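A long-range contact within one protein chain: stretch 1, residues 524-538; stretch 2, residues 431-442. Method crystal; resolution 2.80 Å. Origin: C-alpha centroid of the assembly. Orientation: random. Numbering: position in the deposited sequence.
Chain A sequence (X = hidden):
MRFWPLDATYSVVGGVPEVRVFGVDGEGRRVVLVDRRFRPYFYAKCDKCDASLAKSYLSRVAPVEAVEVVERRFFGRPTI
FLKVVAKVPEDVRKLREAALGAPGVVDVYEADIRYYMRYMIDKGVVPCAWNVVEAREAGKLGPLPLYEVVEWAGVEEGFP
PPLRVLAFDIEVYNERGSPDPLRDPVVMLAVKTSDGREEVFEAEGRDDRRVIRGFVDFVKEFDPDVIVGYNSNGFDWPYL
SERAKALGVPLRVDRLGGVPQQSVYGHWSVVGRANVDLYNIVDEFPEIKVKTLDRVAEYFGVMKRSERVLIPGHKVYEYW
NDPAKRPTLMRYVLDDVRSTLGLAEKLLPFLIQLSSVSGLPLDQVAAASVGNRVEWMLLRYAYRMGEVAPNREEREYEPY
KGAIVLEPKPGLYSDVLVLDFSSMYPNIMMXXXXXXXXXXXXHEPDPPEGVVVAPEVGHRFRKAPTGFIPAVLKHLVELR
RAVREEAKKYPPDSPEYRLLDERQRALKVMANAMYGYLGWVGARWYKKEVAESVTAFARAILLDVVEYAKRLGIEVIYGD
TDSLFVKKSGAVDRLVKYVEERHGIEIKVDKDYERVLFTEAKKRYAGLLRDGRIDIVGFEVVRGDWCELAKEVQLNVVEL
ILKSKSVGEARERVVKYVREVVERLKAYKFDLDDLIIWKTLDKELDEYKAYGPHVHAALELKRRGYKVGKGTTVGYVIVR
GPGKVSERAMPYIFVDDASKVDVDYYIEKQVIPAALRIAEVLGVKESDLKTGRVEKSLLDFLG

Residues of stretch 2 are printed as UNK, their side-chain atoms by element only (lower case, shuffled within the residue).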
# COMPACT_ATOMS: atom_id res chain seq x y z
N ARG A 524 7.32 -16.41 6.52
CA ARG A 524 7.06 -17.72 7.12
C ARG A 524 7.59 -18.84 6.22
O ARG A 524 8.28 -19.75 6.69
CB ARG A 524 5.57 -17.86 7.38
CG ARG A 524 5.13 -16.86 8.41
CD ARG A 524 3.64 -16.71 8.60
NE ARG A 524 3.39 -15.40 9.20
CZ ARG A 524 2.33 -15.07 9.92
NH1 ARG A 524 1.38 -15.97 10.17
NH2 ARG A 524 2.22 -13.84 10.42
N TRP A 525 7.25 -18.78 4.93
CA TRP A 525 7.71 -19.77 3.96
C TRP A 525 8.95 -19.31 3.21
O TRP A 525 9.12 -19.63 2.03
CB TRP A 525 6.58 -20.10 2.99
CG TRP A 525 5.55 -21.00 3.59
CD1 TRP A 525 5.59 -22.36 3.65
CD2 TRP A 525 4.34 -20.60 4.25
NE1 TRP A 525 4.47 -22.83 4.30
CE2 TRP A 525 3.69 -21.77 4.67
CE3 TRP A 525 3.74 -19.36 4.51
CZ2 TRP A 525 2.47 -21.75 5.35
CZ3 TRP A 525 2.53 -19.34 5.18
CH2 TRP A 525 1.91 -20.53 5.59
N TYR A 526 9.82 -18.55 3.88
CA TYR A 526 11.08 -18.13 3.28
C TYR A 526 12.07 -19.29 3.26
O TYR A 526 12.29 -19.95 4.28
CB TYR A 526 11.68 -16.95 4.05
CG TYR A 526 13.11 -16.65 3.64
CD1 TYR A 526 13.39 -16.08 2.40
CD2 TYR A 526 14.17 -16.95 4.48
CE1 TYR A 526 14.69 -15.82 2.02
CE2 TYR A 526 15.47 -16.69 4.11
CZ TYR A 526 15.73 -16.12 2.87
OH TYR A 526 17.02 -15.86 2.50
N LYS A 527 12.65 -19.53 2.09
CA LYS A 527 13.78 -20.45 1.95
C LYS A 527 14.70 -19.89 0.88
O LYS A 527 14.27 -19.66 -0.25
CB LYS A 527 13.31 -21.86 1.60
CG LYS A 527 14.43 -22.88 1.53
CD LYS A 527 15.02 -23.13 2.91
CE LYS A 527 14.41 -24.35 3.57
NZ LYS A 527 14.81 -25.61 2.89
N LYS A 528 15.97 -19.67 1.25
CA LYS A 528 16.90 -19.00 0.34
C LYS A 528 17.09 -19.80 -0.95
O LYS A 528 17.15 -19.22 -2.04
CB LYS A 528 18.24 -18.79 1.03
CG LYS A 528 19.27 -18.08 0.16
CD LYS A 528 20.57 -17.86 0.91
CE LYS A 528 21.32 -19.17 1.07
NZ LYS A 528 22.60 -19.00 1.81
N GLU A 529 17.19 -21.13 -0.84
CA GLU A 529 17.44 -21.95 -2.02
C GLU A 529 16.27 -21.95 -2.99
O GLU A 529 16.47 -22.22 -4.18
CB GLU A 529 17.77 -23.38 -1.60
CG GLU A 529 19.04 -23.51 -0.79
CD GLU A 529 18.79 -23.43 0.71
OE1 GLU A 529 17.66 -23.08 1.10
OE2 GLU A 529 19.72 -23.71 1.49
N VAL A 530 15.06 -21.65 -2.52
CA VAL A 530 13.93 -21.51 -3.43
C VAL A 530 14.06 -20.23 -4.25
O VAL A 530 13.99 -20.25 -5.48
CB VAL A 530 12.60 -21.55 -2.66
CG1 VAL A 530 11.42 -21.47 -3.62
CG2 VAL A 530 12.52 -22.81 -1.81
N ALA A 531 14.25 -19.09 -3.57
CA ALA A 531 14.39 -17.81 -4.26
C ALA A 531 15.54 -17.85 -5.27
O ALA A 531 15.38 -17.46 -6.43
CB ALA A 531 14.60 -16.69 -3.25
N GLU A 532 16.71 -18.33 -4.83
CA GLU A 532 17.86 -18.40 -5.73
C GLU A 532 17.60 -19.33 -6.92
O GLU A 532 18.09 -19.07 -8.02
CB GLU A 532 19.10 -18.85 -4.96
CG GLU A 532 19.60 -17.81 -3.97
CD GLU A 532 20.83 -18.28 -3.20
OE1 GLU A 532 21.16 -19.48 -3.28
OE2 GLU A 532 21.45 -17.45 -2.51
N SER A 533 16.83 -20.40 -6.71
CA SER A 533 16.49 -21.28 -7.82
C SER A 533 15.51 -20.62 -8.78
O SER A 533 15.59 -20.82 -9.99
CB SER A 533 15.92 -22.60 -7.29
OG SER A 533 16.87 -23.27 -6.48
N VAL A 534 14.57 -19.83 -8.25
CA VAL A 534 13.62 -19.14 -9.11
C VAL A 534 14.33 -18.11 -9.98
O VAL A 534 14.03 -17.98 -11.17
CB VAL A 534 12.50 -18.50 -8.27
CG1 VAL A 534 11.56 -17.70 -9.15
CG2 VAL A 534 11.72 -19.57 -7.52
N THR A 535 15.28 -17.37 -9.40
CA THR A 535 16.03 -16.39 -10.18
C THR A 535 16.85 -17.06 -11.28
O THR A 535 16.89 -16.58 -12.42
CB THR A 535 16.94 -15.57 -9.27
OG1 THR A 535 17.97 -16.41 -8.73
CG2 THR A 535 16.15 -14.96 -8.13
N ALA A 536 17.52 -18.17 -10.95
CA ALA A 536 18.40 -18.81 -11.91
C ALA A 536 17.61 -19.36 -13.10
O ALA A 536 18.05 -19.23 -14.25
CB ALA A 536 19.20 -19.93 -11.23
N PHE A 537 16.46 -19.99 -12.83
CA PHE A 537 15.56 -20.34 -13.92
C PHE A 537 15.11 -19.09 -14.68
O PHE A 537 15.04 -19.10 -15.91
CB PHE A 537 14.35 -21.10 -13.39
CG PHE A 537 14.57 -22.59 -13.26
CD1 PHE A 537 14.64 -23.39 -14.39
CD2 PHE A 537 14.68 -23.18 -12.01
CE1 PHE A 537 14.83 -24.76 -14.27
CE2 PHE A 537 14.88 -24.54 -11.89
CZ PHE A 537 14.95 -25.33 -13.02
N ALA A 538 14.81 -18.01 -13.95
CA ALA A 538 14.34 -16.79 -14.58
C ALA A 538 15.41 -16.16 -15.46
O ALA A 538 15.13 -15.72 -16.58
CB ALA A 538 13.86 -15.80 -13.52
N UNK A 431 5.98 -25.17 -12.90
CA UNK A 431 6.51 -26.14 -13.86
C UNK A 431 7.70 -26.91 -13.30
O UNK A 431 7.93 -28.06 -13.70
c UNK A 431 7.43 -26.29 -16.27
n UNK A 431 7.54 -27.34 -19.09
c UNK A 431 8.44 -26.27 -18.58
c UNK A 431 6.89 -25.41 -15.15
c UNK A 431 7.77 -25.44 -17.49
N UNK A 432 8.45 -26.31 -12.38
CA UNK A 432 9.58 -26.98 -11.76
C UNK A 432 9.34 -27.33 -10.30
O UNK A 432 10.24 -27.87 -9.65
c UNK A 432 10.84 -26.10 -11.89
c UNK A 432 11.24 -25.90 -13.33
c UNK A 432 12.05 -26.78 -15.43
o UNK A 432 12.33 -25.35 -17.31
c UNK A 432 11.53 -24.46 -15.25
c UNK A 432 11.16 -24.64 -13.93
c UNK A 432 11.97 -25.53 -15.99
c UNK A 432 11.69 -26.96 -14.11
N UNK A 433 8.15 -27.04 -9.77
CA UNK A 433 7.73 -27.48 -8.44
C UNK A 433 8.70 -27.01 -7.35
O UNK A 433 9.16 -27.78 -6.51
c UNK A 433 7.57 -29.01 -8.41
n UNK A 433 7.32 -30.15 -6.30
c UNK A 433 6.71 -29.48 -7.26
o UNK A 433 5.50 -29.26 -7.25
N UNK A 434 8.99 -25.71 -7.37
CA UNK A 434 9.87 -25.10 -6.38
C UNK A 434 9.05 -24.70 -5.16
O UNK A 434 8.00 -24.06 -5.29
c UNK A 434 11.75 -24.07 -7.94
c UNK A 434 10.59 -23.88 -6.95
c UNK A 434 12.08 -25.54 -8.18
c UNK A 434 11.46 -23.36 -9.25
N UNK A 435 9.54 -25.07 -3.97
CA UNK A 435 8.84 -24.83 -2.71
C UNK A 435 9.76 -25.20 -1.55
O UNK A 435 10.66 -26.04 -1.72
c UNK A 435 7.55 -25.64 -2.64
o UNK A 435 6.72 -25.19 -1.59
N UNK A 436 9.61 -24.57 -0.38
CA UNK A 436 10.44 -24.97 0.77
C UNK A 436 10.34 -26.45 1.10
O UNK A 436 11.35 -27.07 1.48
c UNK A 436 9.90 -24.09 1.90
c UNK A 436 9.36 -22.89 1.22
c UNK A 436 8.78 -23.39 -0.08
N UNK A 437 9.16 -27.04 0.97
CA UNK A 437 8.95 -28.44 1.33
C UNK A 437 9.46 -29.43 0.29
O UNK A 437 9.56 -30.62 0.59
o UNK A 437 5.64 -28.58 0.06
o UNK A 437 6.78 -26.73 0.43
c UNK A 437 7.46 -28.69 1.59
c UNK A 437 6.56 -27.95 0.62
N UNK A 438 9.78 -28.97 -0.93
CA UNK A 438 10.28 -29.85 -1.97
C UNK A 438 11.79 -29.77 -2.15
O UNK A 438 12.35 -30.55 -2.93
c UNK A 438 8.10 -29.73 -3.18
c UNK A 438 9.59 -29.54 -3.31
o UNK A 438 9.87 -28.18 -3.68
N UNK A 439 12.46 -28.85 -1.46
CA UNK A 439 13.91 -28.75 -1.53
C UNK A 439 14.57 -29.92 -0.82
O UNK A 439 14.03 -30.48 0.14
c UNK A 439 15.85 -27.30 -0.67
c UNK A 439 18.58 -27.06 -0.19
c UNK A 439 16.74 -27.06 -1.71
c UNK A 439 14.36 -27.42 -0.92
c UNK A 439 17.72 -27.30 0.86
o UNK A 439 19.93 -26.95 0.05
c UNK A 439 16.37 -27.41 0.61
c UNK A 439 18.10 -26.94 -1.48
N UNK A 440 15.75 -30.30 -1.30
CA UNK A 440 16.49 -31.43 -0.75
C UNK A 440 17.84 -30.96 -0.21
O UNK A 440 18.40 -29.97 -0.68
c UNK A 440 16.69 -32.53 -1.80
c UNK A 440 15.39 -33.08 -2.38
c UNK A 440 14.53 -33.69 -1.28
c UNK A 440 15.66 -34.09 -3.48
N UNK A 441 18.35 -31.69 0.78
CA UNK A 441 19.37 -31.22 1.71
C UNK A 441 20.56 -32.19 1.68
O UNK A 441 20.77 -32.79 0.62
c UNK A 441 17.52 -30.07 3.06
o UNK A 441 15.89 -29.17 4.54
c UNK A 441 16.94 -29.85 4.44
o UNK A 441 17.53 -30.35 5.42
c UNK A 441 18.70 -31.04 3.08
N UNK A 442 21.37 -32.39 2.74
CA UNK A 442 22.45 -33.37 2.59
C UNK A 442 21.98 -34.81 2.54
O UNK A 442 22.81 -35.70 2.36
c UNK A 442 21.52 -31.68 4.03
c UNK A 442 23.33 -33.13 3.83
c UNK A 442 22.42 -32.58 4.83

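Position 431 carries four carbons in a row ending in a nitrogen, and its side chain is out of reach of stretch 1: a lysine, K431, outside the contact.

Position 432 has one carbon, then a six-carbon ring bearing one oxygen. This ring lies face-to-face on that of F537, with centroids 3.9 Å apart and planes at 19°. The phenolic oxygen identifies Y432; its CE2 comes 3.4 Å from F537 CD1.

At 433, two carbons, the second carrying one oxygen and one nitrogen, give an amide. N433 does not reach the helix, but its positive phi (58°), the first departure from helical geometry, turns the chain here.

Position 434 shows four carbons forked at the second, and its CA-to-CB bond points toward stretch 1. That is leucine: L434 CB lies 4.2 Å from V530 CG1, and its CD2 lies 4.2 Å from both V534 CG2 and F537 CD2.

Position 435 has one carbon and one oxygen, and its CA-to-CB bond points away from stretch 1. It is S435, whose backbone C sits 3.7 Å from V530 CG2.

At 436, three carbons closing onto the backbone nitrogen make a proline. P436 CG is 3.4 Å from W525 O, and P436 CD is 4.2 Å from V530 CG2.

Position 437, two carbons with two oxygens on the second, is D437; S435 OG donates to D437 OD1 at 2.5 Å. Position 438 has one carbon carrying an oxygen and a carbon: T438, whose backbone N donates to S435 O at 3.2 Å, bracing the turn.

Position 439 is again one carbon and a six-carbon ring with an oxygen. E529 CB stands over its face, 4.0 Å from the centroid and 28° off the normal, a CH-pi contact. This is Y439; K527 NZ approaches its CD2 to 3.3 Å.

Position 440 has four carbons forked at the second, and its CA-to-CB bond points away from stretch 1: L440. Position 441 has three carbons, the third carrying two oxygens: E441; its OE2 is 4.1 Å from K527 NZ, opposite charges beyond salt-bridge range. Position 442, three carbons closing a ring onto the backbone nitrogen, is P442, poorly ordered and out of reach.

The contact buries 622 Å² without a hydrogen bond between the stretches, so packing dominates. V530, V534 and F537 recur at helical spacing and present one apolar strip, against which L434 lies. The aromatic stack closes one end; toward the helix start, P436 packs by W525 and V530, and Y439 receives E529 and K527.

Stretch 2, residues 431-442: KYNLSPDTYLEP
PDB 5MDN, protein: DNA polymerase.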